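Penicillin-binding protein (Bacillus halodurans, PDB 3TG9) probably binds penicillin and related beta-lactams, and may act as a serine hydrolase of the beta-lactamase type. Local coordinates at residues T233-D236 with M237-L240; W241-M245 with R246-L250; D132-P135 with L136-H139. All coordinates share one frame; numbering follows the deposited sequence.

Contact 1: T233-D236 with M237-L240; sequences TAED and MMKL
Lys239 NZ lies obliquely above the plane of the Glu235 carboxylate, displaced past its CG/OE2 side, 3.6 Å from Glu235 OE2, a long salt bridge. CE of Met238 lies much closer to that plane and slightly to its other side, 3.9 Å from Glu235 CG, because the two chains run side by side in the same direction. The second carboxylate, of Asp236, is brushed obliquely by the aliphatic part of the lysine, with Lys239 CD 4.0 Å from OD1; here the charged atoms remain apart, and the other oxygen, OD2, is bonded to Ser189 OG and Glu188 N. Different first torsions bring the chains of Glu235 and Lys239 together. Glu235 swings CG away from its own N (chi1 -173°) and extends, whereas Lys239 folds CG back beside its N (chi1 -68°), laying it 3.2 Å from Glu235 O before a bend at the far end returns NZ to the acid. The first turn of helix 234-245 is closed by Thr233, the N-cap, whose OG1 accepts a nearly straight bond from Asp236 N (3.1 Å). The main chain continues with Met237 N to Thr233 O, Met238 N to Ala234 O (2.9 Å) and Lys239 N to Glu235 O (2.8 Å). Ala234, Met237 and Met238 face the large sheet, touching Val311 or Ile309, while Met237 and Leu240 also touch Phe60 of helix 58-70. Polar and apolar sides are thus separated round one helix: sheet and helix cover the hydrophobic residues, and Glu235 and Lys239 pair on its partly exposed side. Two acids in the first turn would probably interact favourably with the amino end of the helix dipole, and the long, out-of-plane salt bridge suggests only a modest electrostatic gain.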
ATOM      1  N   THR B 233      18.150   9.621   3.454  1.00 26.88           N
ATOM      2  CA  THR B 233      19.256   8.887   2.851  1.00 29.11           C
ATOM      3  C   THR B 233      20.360   8.819   3.903  1.00 31.16           C
ATOM      4  O   THR B 233      20.382   9.635   4.825  1.00 28.68           O
ATOM      5  CB  THR B 233      19.824   9.635   1.638  1.00 31.08           C
ATOM      6  OG1 THR B 233      20.289  10.922   2.058  1.00 29.05           O
ATOM      7  CG2 THR B 233      18.759   9.812   0.552  1.00 28.15           C
ATOM      8  N   ALA B 234      21.275   7.861   3.764  1.00 31.22           N
ATOM      9  CA  ALA B 234      22.376   7.704   4.716  1.00 27.22           C
ATOM     10  C   ALA B 234      23.120   9.013   4.934  1.00 30.43           C
ATOM     11  O   ALA B 234      23.428   9.387   6.073  1.00 31.02           O
ATOM     12  CB  ALA B 234      23.344   6.620   4.244  1.00 27.15           C
ATOM     13  N   GLU B 235      23.412   9.706   3.837  1.00 26.47           N
ATOM     14  CA  GLU B 235      24.193  10.932   3.901  1.00 29.64           C
ATOM     15  C   GLU B 235      23.418  12.118   4.475  1.00 31.02           C
ATOM     16  O   GLU B 235      23.999  12.969   5.136  1.00 31.45           O
ATOM     17  CB  GLU B 235      24.794  11.280   2.535  1.00 30.98           C
ATOM     18  CG  GLU B 235      25.751  12.453   2.607  1.00 36.36           C
ATOM     19  CD  GLU B 235      26.554  12.646   1.332  1.00 47.35           C
ATOM     20  OE1 GLU B 235      26.208  12.014   0.305  1.00 46.60           O
ATOM     21  OE2 GLU B 235      27.527  13.438   1.364  1.00 47.23           O
ATOM     22  N   ASP B 236      22.113  12.187   4.230  1.00 27.71           N
ATOM     23  CA  ASP B 236      21.292  13.153   4.955  1.00 30.83           C
ATOM     24  C   ASP B 236      21.302  12.863   6.478  1.00 29.07           C
ATOM     25  O   ASP B 236      21.172  13.778   7.287  1.00 25.48           O
ATOM     26  CB  ASP B 236      19.853  13.175   4.423  1.00 31.35           C
ATOM     27  CG  ASP B 236      19.640  14.211   3.321  1.00 34.73           C
ATOM     28  OD1 ASP B 236      20.639  14.748   2.791  1.00 38.48           O
ATOM     29  OD2 ASP B 236      18.469  14.501   2.992  1.00 32.61           O
ATOM     30  N   MET B 237      21.435  11.601   6.874  1.00 27.13           N
ATOM     31  CA  MET B 237      21.529  11.312   8.308  1.00 30.61           C
ATOM     32  C   MET B 237      22.895  11.759   8.811  1.00 31.63           C
ATOM     33  O   MET B 237      23.018  12.322   9.899  1.00 32.73           O
ATOM     34  CB  MET B 237      21.301   9.836   8.638  1.00 27.91           C
ATOM     35  CG  MET B 237      21.191   9.578  10.154  1.00 24.89           C
ATOM     36  SD  MET B 237      19.749  10.419  10.859  1.00 28.93           S
ATOM     37  CE  MET B 237      20.180  10.513  12.608  1.00 28.01           C
ATOM     38  N   MET B 238      23.918  11.525   8.002  1.00 31.93           N
ATOM     39  CA  MET B 238      25.242  12.047   8.311  1.00 30.34           C
ATOM     40  C   MET B 238      25.176  13.563   8.481  1.00 31.34           C
ATOM     41  O   MET B 238      25.685  14.110   9.446  1.00 35.03           O
ATOM     42  CB  MET B 238      26.221  11.692   7.198  1.00 30.06           C
ATOM     43  CG  MET B 238      27.640  12.193   7.445  1.00 34.57           C
ATOM     44  SD  MET B 238      28.574  12.329   5.922  1.00 39.08           S
ATOM     45  CE  MET B 238      28.060  13.953   5.369  1.00 34.35           C
ATOM     46  N   LYS B 239      24.545  14.247   7.540  1.00 34.17           N
ATOM     47  CA  LYS B 239      24.424  15.699   7.631  1.00 34.83           C
ATOM     48  C   LYS B 239      23.662  16.126   8.875  1.00 32.81           C
ATOM     49  O   LYS B 239      23.870  17.227   9.381  1.00 29.42           O
ATOM     50  CB  LYS B 239      23.718  16.276   6.399  1.00 34.08           C
ATOM     51  CG  LYS B 239      24.504  16.168   5.099  1.00 38.82           C
ATOM     52  CD  LYS B 239      23.768  16.882   3.966  1.00 41.17           C
ATOM     53  CE  LYS B 239      24.309  16.481   2.600  1.00 47.03           C
ATOM     54  NZ  LYS B 239      25.802  16.364   2.602  1.00 48.54           N
ATOM     55  N   LEU B 240      22.750  15.280   9.349  1.00 33.13           N
ATOM     56  CA  LEU B 240      21.961  15.650  10.517  1.00 28.31           C
ATOM     57  C   LEU B 240      22.814  15.664  11.792  1.00 28.93           C
ATOM     58  O   LEU B 240      22.693  16.567  12.624  1.00 30.39           O
ATOM     59  CB  LEU B 240      20.733  14.745  10.692  1.00 30.07           C
ATOM     60  CG  LEU B 240      20.028  15.135  11.997  1.00 29.37           C
ATOM     61  CD1 LEU B 240      18.551  15.345  11.864  1.00 35.24           C
ATOM     62  CD2 LEU B 240      20.376  14.166  13.135  1.00 30.36           C
TER

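Contact 2: W241-M245 with R246-L250; sequences WLALM and RHELL
Leu242 and Arg246 lie side by side at the last turn of helix 234-245. The leucine supports one face of the guanidinium, with CB 4.0 Å above its plane and displaced toward the rim, and Leu242 CD2 approaches Arg246 NH2 to 3.9 Å. The arginine turns CG back beside its own N (chi1 -61°) and runs straight on to NE, which carries it along the leucine; its backbone N bonds to Leu242 O at 3.0 Å. One residue on, Ala243 is enclosed by the returning chain: its CB touches CG of Leu249 and lies 3.6 Å from Glu248 OE1, while its carbonyl O receives Glu248 N at 2.9 Å. Leu244 has two roles. Its O takes His247 N from well above the carbonyl plane and also accepts a bond from a water, 2.6 Å from it, that in turn accepts from Leu250 N. Its side chain meets Leu250, CD1 to CD1 at 4.2 Å. The carbonyl O of Met245 lies over the centre of one face of the His247 ring. Beyond the segments, Leu249 and Leu250 pack on helix 58-70, and Leu250 and His247 touch helix 252-258. With His247 at positive phi (64°) as the C-prime residue, the pair of bonds from Glu248 N to Ala243 O and from His247 N to Leu244 O is the Schellman motif, which here ends the helix and turns the chain toward helix 252-258.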
ATOM      1  N   TRP B 241      23.668  14.658  11.944  1.00 29.06           N
ATOM      2  CA  TRP B 241      24.591  14.605  13.073  1.00 30.07           C
ATOM      3  C   TRP B 241      25.557  15.797  13.024  1.00 35.61           C
ATOM      4  O   TRP B 241      25.779  16.480  14.025  1.00 34.69           O
ATOM      5  CB  TRP B 241      25.390  13.303  13.038  1.00 31.04           C
ATOM      6  CG  TRP B 241      24.657  12.083  13.516  1.00 32.00           C
ATOM      7  CD1 TRP B 241      24.331  10.977  12.778  1.00 30.70           C
ATOM      8  CD2 TRP B 241      24.173  11.831  14.845  1.00 32.75           C
ATOM      9  NE1 TRP B 241      23.668  10.057  13.564  1.00 29.19           N
ATOM     10  CE2 TRP B 241      23.561  10.555  14.837  1.00 32.79           C
ATOM     11  CE3 TRP B 241      24.195  12.561  16.037  1.00 28.31           C
ATOM     12  CZ2 TRP B 241      22.986   9.993  15.978  1.00 31.33           C
ATOM     13  CZ3 TRP B 241      23.626  12.003  17.168  1.00 28.27           C
ATOM     14  CH2 TRP B 241      23.027  10.728  17.131  1.00 29.82           C
ATOM     15  N   LEU B 242      26.137  16.029  11.847  1.00 33.61           N
ATOM     16  CA  LEU B 242      27.053  17.142  11.637  1.00 33.70           C
ATOM     17  C   LEU B 242      26.435  18.467  12.065  1.00 33.51           C
ATOM     18  O   LEU B 242      26.991  19.171  12.899  1.00 34.98           O
ATOM     19  CB  LEU B 242      27.489  17.197  10.176  1.00 32.44           C
ATOM     20  CG  LEU B 242      28.358  16.010   9.757  1.00 35.31           C
ATOM     21  CD1 LEU B 242      28.727  16.096   8.286  1.00 36.32           C
ATOM     22  CD2 LEU B 242      29.610  15.931  10.623  1.00 36.53           C
ATOM     23  N   ALA B 243      25.276  18.797  11.511  1.00 29.51           N
ATOM     24  CA  ALA B 243      24.576  20.027  11.882  1.00 30.80           C
ATOM     25  C   ALA B 243      24.282  20.107  13.379  1.00 35.73           C
ATOM     26  O   ALA B 243      24.366  21.182  13.972  1.00 37.77           O
ATOM     27  CB  ALA B 243      23.288  20.169  11.080  1.00 33.07           C
ATOM     28  N   LEU B 244      23.918  18.980  13.989  1.00 33.98           N
ATOM     29  CA  LEU B 244      23.636  18.968  15.420  1.00 34.29           C
ATOM     30  C   LEU B 244      24.900  19.288  16.234  1.00 33.99           C
ATOM     31  O   LEU B 244      24.893  20.182  17.078  1.00 30.81           O
ATOM     32  CB  LEU B 244      23.038  17.619  15.847  1.00 34.78           C
ATOM     33  CG  LEU B 244      22.701  17.420  17.334  1.00 31.86           C
ATOM     34  CD1 LEU B 244      21.636  18.412  17.816  1.00 25.92           C
ATOM     35  CD2 LEU B 244      22.262  15.981  17.617  1.00 29.10           C
ATOM     36  N   MET B 245      25.979  18.557  15.968  1.00 32.09           N
ATOM     37  CA  MET B 245      27.219  18.714  16.720  1.00 36.33           C
ATOM     38  C   MET B 245      27.943  20.026  16.440  1.00 36.69           C
ATOM     39  O   MET B 245      28.821  20.413  17.197  1.00 38.04           O
ATOM     40  CB  MET B 245      28.159  17.533  16.470  1.00 34.83           C
ATOM     41  CG  MET B 245      27.585  16.199  16.916  1.00 40.51           C
ATOM     42  SD  MET B 245      26.844  16.293  18.561  1.00 39.97           S
ATOM     43  CE  MET B 245      26.212  14.623  18.747  1.00 37.04           C
ATOM     44  N   ARG B 246      27.587  20.705  15.354  1.00 36.69           N
ATOM     45  CA  ARG B 246      28.204  21.986  15.038  1.00 34.48           C
ATOM     46  C   ARG B 246      27.334  23.142  15.490  1.00 36.85           C
ATOM     47  O   ARG B 246      27.598  24.286  15.138  1.00 43.58           O
ATOM     48  CB  ARG B 246      28.479  22.119  13.549  1.00 36.88           C
ATOM     49  CG  ARG B 246      29.423  21.082  12.991  1.00 37.08           C
ATOM     50  CD  ARG B 246      29.792  21.468  11.567  1.00 39.93           C
ATOM     51  NE  ARG B 246      30.671  20.493  10.934  1.00 41.50           N
ATOM     52  CZ  ARG B 246      30.498  20.035   9.701  1.00 40.32           C
ATOM     53  NH1 ARG B 246      29.482  20.472   8.970  1.00 40.02           N
ATOM     54  NH2 ARG B 246      31.348  19.150   9.194  1.00 39.65           N
ATOM     55  N   HIS B 247      26.300  22.831  16.263  1.00 35.04           N
ATOM     56  CA  HIS B 247      25.429  23.843  16.851  1.00 34.79           C
ATOM     57  C   HIS B 247      24.675  24.629  15.784  1.00 37.59           C
ATOM     58  O   HIS B 247      24.321  25.790  15.990  1.00 39.29           O
ATOM     59  CB  HIS B 247      26.230  24.790  17.759  1.00 37.47           C
ATOM     60  CG  HIS B 247      27.031  24.088  18.818  1.00 40.70           C
ATOM     61  ND1 HIS B 247      26.469  23.196  19.709  1.00 39.49           N
ATOM     62  CD2 HIS B 247      28.344  24.161  19.140  1.00 39.70           C
ATOM     63  CE1 HIS B 247      27.406  22.741  20.524  1.00 39.74           C
ATOM     64  NE2 HIS B 247      28.551  23.310  20.198  1.00 41.67           N
ATOM     65  N   GLU B 248      24.417  23.977  14.653  1.00 42.53           N
ATOM     66  CA  GLU B 248      23.704  24.588  13.529  1.00 39.35           C
ATOM     67  C   GLU B 248      22.195  24.431  13.649  1.00 42.47           C
ATOM     68  O   GLU B 248      21.439  25.050  12.900  1.00 44.01           O
ATOM     69  CB  GLU B 248      24.190  23.998  12.199  1.00 36.60           C
ATOM     70  CG  GLU B 248      25.549  24.534  11.762  1.00 40.34           C
ATOM     71  CD  GLU B 248      26.207  23.696  10.680  1.00 43.14           C
ATOM     72  OE1 GLU B 248      25.565  22.745  10.184  1.00 41.87           O
ATOM     73  OE2 GLU B 248      27.373  23.988  10.330  1.00 41.39           O
ATOM     74  N   LEU B 249      21.763  23.597  14.589  1.00 39.50           N
ATOM     75  CA  LEU B 249      20.346  23.340  14.803  1.00 35.40           C
ATOM     76  C   LEU B 249      19.888  23.981  16.109  1.00 38.68           C
ATOM     77  O   LEU B 249      18.767  24.482  16.224  1.00 40.42           O
ATOM     78  CB  LEU B 249      20.080  21.830  14.819  1.00 38.32           C
ATOM     79  CG  LEU B 249      20.214  21.104  13.470  1.00 40.70           C
ATOM     80  CD1 LEU B 249      19.952  19.602  13.593  1.00 30.31           C
ATOM     81  CD2 LEU B 249      19.297  21.728  12.418  1.00 33.41           C
ATOM     82  N   LEU B 250      20.777  23.958  17.092  1.00 36.19           N
ATOM     83  CA  LEU B 250      20.530  24.563  18.390  1.00 38.41           C
ATOM     84  C   LEU B 250      21.824  25.228  18.823  1.00 37.83           C
ATOM     85  O   LEU B 250      22.899  24.880  18.332  1.00 37.22           O
ATOM     86  CB  LEU B 250      20.164  23.487  19.407  1.00 32.17           C
ATOM     87  CG  LEU B 250      18.915  22.646  19.163  1.00 32.57           C
ATOM     88  CD1 LEU B 250      19.129  21.235  19.703  1.00 31.33           C
ATOM     89  CD2 LEU B 250      17.683  23.305  19.780  1.00 31.56           C
TER
HETATM   90  O   HOH W   1      22.809  21.806  17.116  1.00 31.43           O

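Contact 3: D132-P135 with L136-H139; sequences DFLP and LFQH
Phe137 and Gln138 both hold CG between the backbone N and the carbonyl carbon (chi1 68° and 82°), and this sends both side chains back over the carbonyls of Phe133 and Leu134. The Phe137 ring has Leu134 O above one face, displaced toward the rim, while its CD2 comes within 3.2 Å of Phe133 O and its CZ touches Leu134 CD2 (4.1 Å). The extended Gln138 passes Leu134 O with CG at 3.3 Å and brings OE1 to 3.6 Å from Pro135 N, beside Leu134 CB. Leu134 O is gripped twice: Gln138 N bonds almost straight out from the carbonyl at 2.8 Å, and Phe137 N arrives from above its plane at 3.1 Å. Leu136 N similarly reaches Phe133 O. A water joins Pro135 O, to which it donates, with His139 N. Phe133, in a T-shaped stack with Tyr106, packs with Leu134 and Phe137 against helix 155-168. The bonds, three and four residues back, make an irregular turn of largely helical conformation in the long loop between helices 93-98 and 155-168.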
ATOM      1  N   ASP B 132      -4.651  11.834  15.154  1.00 35.54           N
ATOM      2  CA  ASP B 132      -5.342  10.583  14.854  1.00 35.99           C
ATOM      3  C   ASP B 132      -4.896   9.464  15.796  1.00 36.04           C
ATOM      4  O   ASP B 132      -5.579   8.453  15.942  1.00 35.09           O
ATOM      5  CB  ASP B 132      -5.139  10.178  13.388  1.00 32.55           C
ATOM      6  CG  ASP B 132      -5.762  11.166  12.420  1.00 33.40           C
ATOM      7  OD1 ASP B 132      -6.846  11.703  12.731  1.00 37.23           O
ATOM      8  OD2 ASP B 132      -5.174  11.413  11.347  1.00 31.32           O
ATOM      9  N   PHE B 133      -3.753   9.649  16.442  1.00 35.69           N
ATOM     10  CA  PHE B 133      -3.258   8.657  17.389  1.00 33.88           C
ATOM     11  C   PHE B 133      -3.903   8.800  18.767  1.00 34.85           C
ATOM     12  O   PHE B 133      -3.932   7.844  19.537  1.00 33.37           O
ATOM     13  CB  PHE B 133      -1.732   8.737  17.514  1.00 33.75           C
ATOM     14  CG  PHE B 133      -0.991   8.317  16.266  1.00 35.74           C
ATOM     15  CD1 PHE B 133      -0.338   7.092  16.212  1.00 34.47           C
ATOM     16  CD2 PHE B 133      -0.940   9.146  15.154  1.00 33.81           C
ATOM     17  CE1 PHE B 133       0.351   6.701  15.078  1.00 34.11           C
ATOM     18  CE2 PHE B 133      -0.259   8.758  14.012  1.00 35.02           C
ATOM     19  CZ  PHE B 133       0.386   7.532  13.973  1.00 36.91           C
ATOM     20  N   LEU B 134      -4.410   9.989  19.078  1.00 36.09           N
ATOM     21  CA  LEU B 134      -4.918  10.281  20.426  1.00 38.48           C
ATOM     22  C   LEU B 134      -5.919   9.255  20.970  1.00 41.09           C
ATOM     23  O   LEU B 134      -5.759   8.771  22.097  1.00 42.74           O
ATOM     24  CB  LEU B 134      -5.529  11.683  20.485  1.00 38.29           C
ATOM     25  CG  LEU B 134      -4.536  12.813  20.724  1.00 40.60           C
ATOM     26  CD1 LEU B 134      -5.181  14.150  20.388  1.00 37.05           C
ATOM     27  CD2 LEU B 134      -3.987  12.779  22.165  1.00 33.33           C
ATOM     28  N   PRO B 135      -6.955   8.923  20.177  1.00 38.00           N
ATOM     29  CA  PRO B 135      -7.962   7.975  20.663  1.00 39.22           C
ATOM     30  C   PRO B 135      -7.349   6.637  21.057  1.00 43.15           C
ATOM     31  O   PRO B 135      -7.927   5.933  21.884  1.00 50.76           O
ATOM     32  CB  PRO B 135      -8.876   7.782  19.451  1.00 36.69           C
ATOM     33  CG  PRO B 135      -8.703   9.009  18.642  1.00 40.36           C
ATOM     34  CD  PRO B 135      -7.261   9.397  18.816  1.00 37.05           C
ATOM     35  N   LEU B 136      -6.199   6.300  20.479  1.00 39.74           N
ATOM     36  CA  LEU B 136      -5.562   4.999  20.705  1.00 38.79           C
ATOM     37  C   LEU B 136      -4.967   4.829  22.102  1.00 41.92           C
ATOM     38  O   LEU B 136      -4.549   3.727  22.470  1.00 40.54           O
ATOM     39  CB  LEU B 136      -4.465   4.743  19.661  1.00 38.36           C
ATOM     40  CG  LEU B 136      -4.872   4.764  18.185  1.00 40.62           C
ATOM     41  CD1 LEU B 136      -3.676   4.459  17.296  1.00 37.38           C
ATOM     42  CD2 LEU B 136      -6.011   3.779  17.924  1.00 38.05           C
ATOM     43  N   PHE B 137      -4.917   5.906  22.881  1.00 42.21           N
ATOM     44  CA  PHE B 137      -4.292   5.822  24.201  1.00 40.81           C
ATOM     45  C   PHE B 137      -4.773   6.861  25.216  1.00 41.10           C
ATOM     46  O   PHE B 137      -4.617   6.663  26.425  1.00 39.04           O
ATOM     47  CB  PHE B 137      -2.768   5.900  24.061  1.00 38.73           C
ATOM     48  CG  PHE B 137      -2.261   7.242  23.600  1.00 39.86           C
ATOM     49  CD1 PHE B 137      -1.840   8.196  24.520  1.00 38.99           C
ATOM     50  CD2 PHE B 137      -2.177   7.544  22.246  1.00 37.76           C
ATOM     51  CE1 PHE B 137      -1.358   9.436  24.096  1.00 37.63           C
ATOM     52  CE2 PHE B 137      -1.694   8.780  21.813  1.00 35.37           C
ATOM     53  CZ  PHE B 137      -1.286   9.725  22.737  1.00 36.85           C
ATOM     54  N   GLN B 138      -5.352   7.957  24.727  1.00 40.50           N
ATOM     55  CA  GLN B 138      -5.639   9.117  25.570  1.00 41.42           C
ATOM     56  C   GLN B 138      -6.580   8.811  26.729  1.00 40.84           C
ATOM     57  O   GLN B 138      -6.559   9.505  27.736  1.00 43.53           O
ATOM     58  CB  GLN B 138      -6.193  10.278  24.739  1.00 41.82           C
ATOM     59  CG  GLN B 138      -7.680  10.176  24.441  1.00 43.23           C
ATOM     60  CD  GLN B 138      -8.160  11.265  23.504  1.00 44.88           C
ATOM     61  OE1 GLN B 138      -8.768  10.983  22.472  1.00 47.54           O
ATOM     62  NE2 GLN B 138      -7.887  12.516  23.856  1.00 43.10           N
ATOM     63  N   HIS B 139      -7.402   7.774  26.587  1.00 47.45           N
ATOM     64  CA  HIS B 139      -8.388   7.429  27.615  1.00 44.88           C
ATOM     65  C   HIS B 139      -7.900   6.336  28.556  1.00 49.44           C
ATOM     66  O   HIS B 139      -8.611   5.946  29.490  1.00 48.38           O
ATOM     67  CB  HIS B 139      -9.702   6.982  26.978  1.00 42.80           C
ATOM     68  CG  HIS B 139     -10.376   8.047  26.170  1.00 46.77           C
ATOM     69  ND1 HIS B 139     -10.712   9.277  26.696  1.00 43.47           N
ATOM     70  CD2 HIS B 139     -10.790   8.061  24.881  1.00 43.97           C
ATOM     71  CE1 HIS B 139     -11.295  10.007  25.760  1.00 49.17           C
ATOM     72  NE2 HIS B 139     -11.355   9.293  24.650  1.00 46.07           N
TER
HETATM   73  O   HOH W   2      -7.545   5.698  24.782  1.00 45.52           O

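Contacts 1 and 2 share helix 234-245, its start and its end, and touch where Leu240 O meets Leu249 CD1; their centres are 12 Å apart. Contact 1 is the more buried, held against the central sheet and helix 58-70, whereas contact 2 is partly buried and carries exposed charged residues. One end is capped by a threonine hydroxyl, the other by backbone N-H groups and a water. Contact 3 lies on the opposite side of the chain's centre, about 32 Å from contact 1 centre to centre, and rests on helix 155-168 instead. Like contact 2 it is partly buried and without the salt bridge of contact 1, relying on aromatic and aliphatic packing and a carbonyl oxygen that accepts two N-H bonds.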